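Local structure of DNA photolyase (Agrobacterium tumefaciens, 4U63) at residues L37-V47 / A183-L191. The protein probably repairs cyclobutane pyrimidine dimers in ultraviolet-damaged DNA with light energy, as a class III photolyase carrying FAD and a methenyltetrahydrofolate antenna. Numbering follows the deposited sequence.
Sequences LSDNLALLAAV and APADPPKSL
The side chain of Leu-43 crosses the Pro-188 ring at a slant, its CD2 3.6 Å from Pro-188 CG. With CG anti to the backbone N (chi1 -176°), the branch point itself lies near this ring, and the methyls divide: CD1 meets Leu-191 CD2 at 4.0 Å. One turn on, Val-47 CG2 touches both Leu-191 CD2 (3.7 Å) and Pro-188 CB. Leu-44 presses more tightly: its CD1 is 3.4 Å from Ala-185 CB, closer than ordinary van der Waals contact. Ahead of the helix, Ser-38 OG lies against the Pro-187 ring, 3.4 Å from CG, and Asp-39 pairs twice with Ala-185. Asp-39 N donates to Ala-185 O (2.9 Å), while Ala-185 N returns a nearly straight bond (167°) to Asp-39 OD1 from above the carboxylate plane. Ser-270 OG bonds OD2; this grip on both oxygens probably limits the carboxylate's rotation. A water bridges Leu-37 O, Asn-40 N and Asp-186 O, and Asn-40 OD1 caps Leu-43 N (3.0 Å). In the N-terminal alpha/beta domain, the extended, polyproline-II-like run 184-188 thus follows the turn and one side of helix 41-49 as far as Val-47, between helices 271-276 (touched by Pro-184) and 68-87 (by Leu-191), while Ala-46 packs on strand 27-31 of the five-stranded parallel sheet.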
loop_
_atom_site.group_PDB
_atom_site.type_symbol
_atom_site.label_atom_id
_atom_site.label_comp_id
_atom_site.label_asym_id
_atom_site.label_seq_id
_atom_site.Cartn_x
_atom_site.Cartn_y
_atom_site.Cartn_z
ATOM N N LEU A 37 4.046 -12.961 -12.764
ATOM C CA LEU A 37 3.806 -13.635 -14.046
ATOM C C LEU A 37 2.344 -14.063 -14.229
ATOM O O LEU A 37 1.894 -14.209 -15.371
ATOM C CB LEU A 37 4.714 -14.859 -14.192
ATOM C CG LEU A 37 6.213 -14.668 -13.942
ATOM C CD1 LEU A 37 6.962 -15.953 -14.267
ATOM C CD2 LEU A 37 6.776 -13.503 -14.743
ATOM N N SER A 38 1.619 -14.257 -13.121
ATOM C CA SER A 38 0.227 -14.703 -13.154
ATOM C C SER A 38 -0.720 -13.533 -13.366
ATOM O O SER A 38 -0.445 -12.408 -12.954
ATOM C CB SER A 38 -0.159 -15.425 -11.857
ATOM O OG SER A 38 0.643 -16.571 -11.640
ATOM N N ASP A 39 -1.845 -13.823 -14.004
ATOM C CA ASP A 39 -2.864 -12.836 -14.340
ATOM C C ASP A 39 -2.227 -11.524 -14.828
ATOM O O ASP A 39 -2.556 -10.434 -14.365
ATOM C CB ASP A 39 -3.802 -12.606 -13.144
ATOM C CG ASP A 39 -5.146 -12.011 -13.556
ATOM O OD1 ASP A 39 -5.583 -12.275 -14.694
ATOM O OD2 ASP A 39 -5.772 -11.298 -12.744
ATOM N N ASN A 40 -1.302 -11.663 -15.776
ATOM C CA ASN A 40 -0.542 -10.535 -16.303
ATOM C C ASN A 40 -0.822 -10.428 -17.796
ATOM O O ASN A 40 -0.203 -11.132 -18.608
ATOM C CB ASN A 40 0.948 -10.729 -15.990
ATOM C CG ASN A 40 1.799 -9.556 -16.428
ATOM O OD1 ASN A 40 1.448 -8.836 -17.356
ATOM N ND2 ASN A 40 2.931 -9.361 -15.765
ATOM N N LEU A 41 -1.770 -9.557 -18.155
ATOM C CA LEU A 41 -2.240 -9.459 -19.551
ATOM C C LEU A 41 -1.171 -8.941 -20.500
ATOM O O LEU A 41 -1.125 -9.344 -21.657
ATOM C CB LEU A 41 -3.506 -8.594 -19.653
ATOM C CG LEU A 41 -4.778 -9.155 -18.994
ATOM C CD1 LEU A 41 -5.939 -8.180 -19.113
ATOM C CD2 LEU A 41 -5.168 -10.499 -19.592
ATOM N N ALA A 42 -0.300 -8.056 -20.012
ATOM C CA ALA A 42 0.805 -7.560 -20.841
ATOM C C ALA A 42 1.751 -8.694 -21.210
ATOM O O ALA A 42 2.104 -8.872 -22.380
ATOM C CB ALA A 42 1.564 -6.450 -20.129
ATOM N N LEU A 43 2.158 -9.468 -20.211
ATOM C CA LEU A 43 3.046 -10.614 -20.453
ATOM C C LEU A 43 2.391 -11.641 -21.390
ATOM O O LEU A 43 3.035 -12.150 -22.306
ATOM C CB LEU A 43 3.448 -11.270 -19.140
ATOM C CG LEU A 43 4.447 -12.420 -19.234
ATOM C CD1 LEU A 43 5.779 -11.975 -19.808
ATOM C CD2 LEU A 43 4.648 -13.022 -17.859
ATOM N N LEU A 44 1.114 -11.931 -21.162
ATOM C CA LEU A 44 0.365 -12.835 -22.052
ATOM C C LEU A 44 0.290 -12.306 -23.479
ATOM O O LEU A 44 0.407 -13.073 -24.437
ATOM C CB LEU A 44 -1.031 -13.111 -21.494
ATOM C CG LEU A 44 -1.031 -13.948 -20.204
ATOM C CD1 LEU A 44 -2.417 -13.975 -19.583
ATOM C CD2 LEU A 44 -0.531 -15.368 -20.434
ATOM N N ALA A 45 0.107 -10.993 -23.623
ATOM C CA ALA A 45 0.167 -10.354 -24.938
ATOM C C ALA A 45 1.525 -10.567 -25.615
ATOM O O ALA A 45 1.593 -10.837 -26.819
ATOM C CB ALA A 45 -0.126 -8.866 -24.819
ATOM N N ALA A 46 2.603 -10.439 -24.840
ATOM C CA ALA A 46 3.955 -10.672 -25.363
ATOM C C ALA A 46 4.123 -12.124 -25.845
ATOM O O ALA A 46 4.745 -12.380 -26.882
ATOM C CB ALA A 46 5.003 -10.325 -24.316
ATOM N N VAL A 47 3.556 -13.068 -25.102
ATOM C CA VAL A 47 3.605 -14.480 -25.499
ATOM C C VAL A 47 2.798 -14.688 -26.784
ATOM O O VAL A 47 3.257 -15.364 -27.706
ATOM C CB VAL A 47 3.111 -15.409 -24.368
ATOM C CG1 VAL A 47 2.972 -16.855 -24.848
ATOM C CG2 VAL A 47 4.075 -15.349 -23.199
ATOM N N ALA A 183 -12.101 -14.222 -14.297
ATOM C CA ALA A 183 -11.202 -15.092 -13.519
ATOM C C ALA A 183 -9.738 -14.845 -13.933
ATOM O O ALA A 183 -9.477 -14.379 -15.065
ATOM C CB ALA A 183 -11.572 -16.557 -13.708
ATOM N N PRO A 184 -8.779 -15.138 -13.026
ATOM C CA PRO A 184 -7.372 -14.841 -13.328
ATOM C C PRO A 184 -6.764 -15.779 -14.381
ATOM O O PRO A 184 -7.059 -16.974 -14.388
ATOM C CB PRO A 184 -6.680 -15.020 -11.968
ATOM C CG PRO A 184 -7.522 -16.036 -11.265
ATOM C CD PRO A 184 -8.934 -15.688 -11.662
ATOM N N ALA A 185 -5.929 -15.227 -15.261
ATOM C CA ALA A 185 -5.243 -16.019 -16.282
ATOM C C ALA A 185 -3.997 -16.698 -15.712
ATOM O O ALA A 185 -3.314 -16.150 -14.838
ATOM C CB ALA A 185 -4.866 -15.144 -17.458
ATOM N N ASP A 186 -3.705 -17.892 -16.216
ATOM C CA ASP A 186 -2.521 -18.635 -15.802
ATOM C C ASP A 186 -1.240 -17.914 -16.217
ATOM O O ASP A 186 -1.225 -17.209 -17.225
ATOM C CB ASP A 186 -2.492 -20.027 -16.438
ATOM C CG ASP A 186 -3.565 -20.953 -15.905
ATOM O OD1 ASP A 186 -4.226 -20.636 -14.888
ATOM O OD2 ASP A 186 -3.741 -22.020 -16.516
ATOM N N PRO A 187 -0.155 -18.104 -15.451
ATOM C CA PRO A 187 1.128 -17.579 -15.884
ATOM C C PRO A 187 1.701 -18.420 -17.033
ATOM O O PRO A 187 1.451 -19.623 -17.096
ATOM C CB PRO A 187 2.003 -17.726 -14.638
ATOM C CG PRO A 187 1.431 -18.919 -13.927
ATOM C CD PRO A 187 -0.046 -18.862 -14.183
ATOM N N PRO A 188 2.462 -17.794 -17.941
ATOM C CA PRO A 188 3.164 -18.595 -18.941
ATOM C C PRO A 188 4.271 -19.390 -18.256
ATOM O O PRO A 188 4.957 -18.858 -17.377
ATOM C CB PRO A 188 3.752 -17.543 -19.888
ATOM C CG PRO A 188 3.908 -16.324 -19.050
ATOM C CD PRO A 188 2.791 -16.357 -18.042
ATOM N N LYS A 189 4.434 -20.646 -18.659
ATOM C CA LYS A 189 5.449 -21.532 -18.081
ATOM C C LYS A 189 6.791 -21.464 -18.821
ATOM O O LYS A 189 7.820 -21.880 -18.284
ATOM C CB LYS A 189 4.919 -22.964 -18.059
ATOM C CG LYS A 189 3.639 -23.115 -17.246
ATOM C CD LYS A 189 3.055 -24.518 -17.330
ATOM C CE LYS A 189 1.855 -24.591 -18.263
ATOM N NZ LYS A 189 2.209 -24.500 -19.706
ATOM N N SER A 190 6.776 -20.934 -20.040
ATOM C CA SER A 190 7.987 -20.757 -20.825
ATOM C C SER A 190 7.896 -19.436 -21.585
ATOM O O SER A 190 6.814 -19.023 -22.006
ATOM C CB SER A 190 8.195 -21.935 -21.781
ATOM O OG SER A 190 7.264 -21.901 -22.847
ATOM N N LEU A 191 9.039 -18.773 -21.723
ATOM C CA LEU A 191 9.156 -17.542 -22.499
ATOM C C LEU A 191 10.272 -17.729 -23.508
ATOM O O LEU A 191 11.319 -18.307 -23.195
ATOM C CB LEU A 191 9.459 -16.341 -21.604
ATOM C CG LEU A 191 8.414 -15.976 -20.549
ATOM C CD1 LEU A 191 8.973 -14.924 -19.601
ATOM C CD2 LEU A 191 7.120 -15.495 -21.187
HETATM O O HOH W 1 -0.367 -14.282 -16.780
HETATM O O HOH W 2 -7.767 -11.731 -16.310
#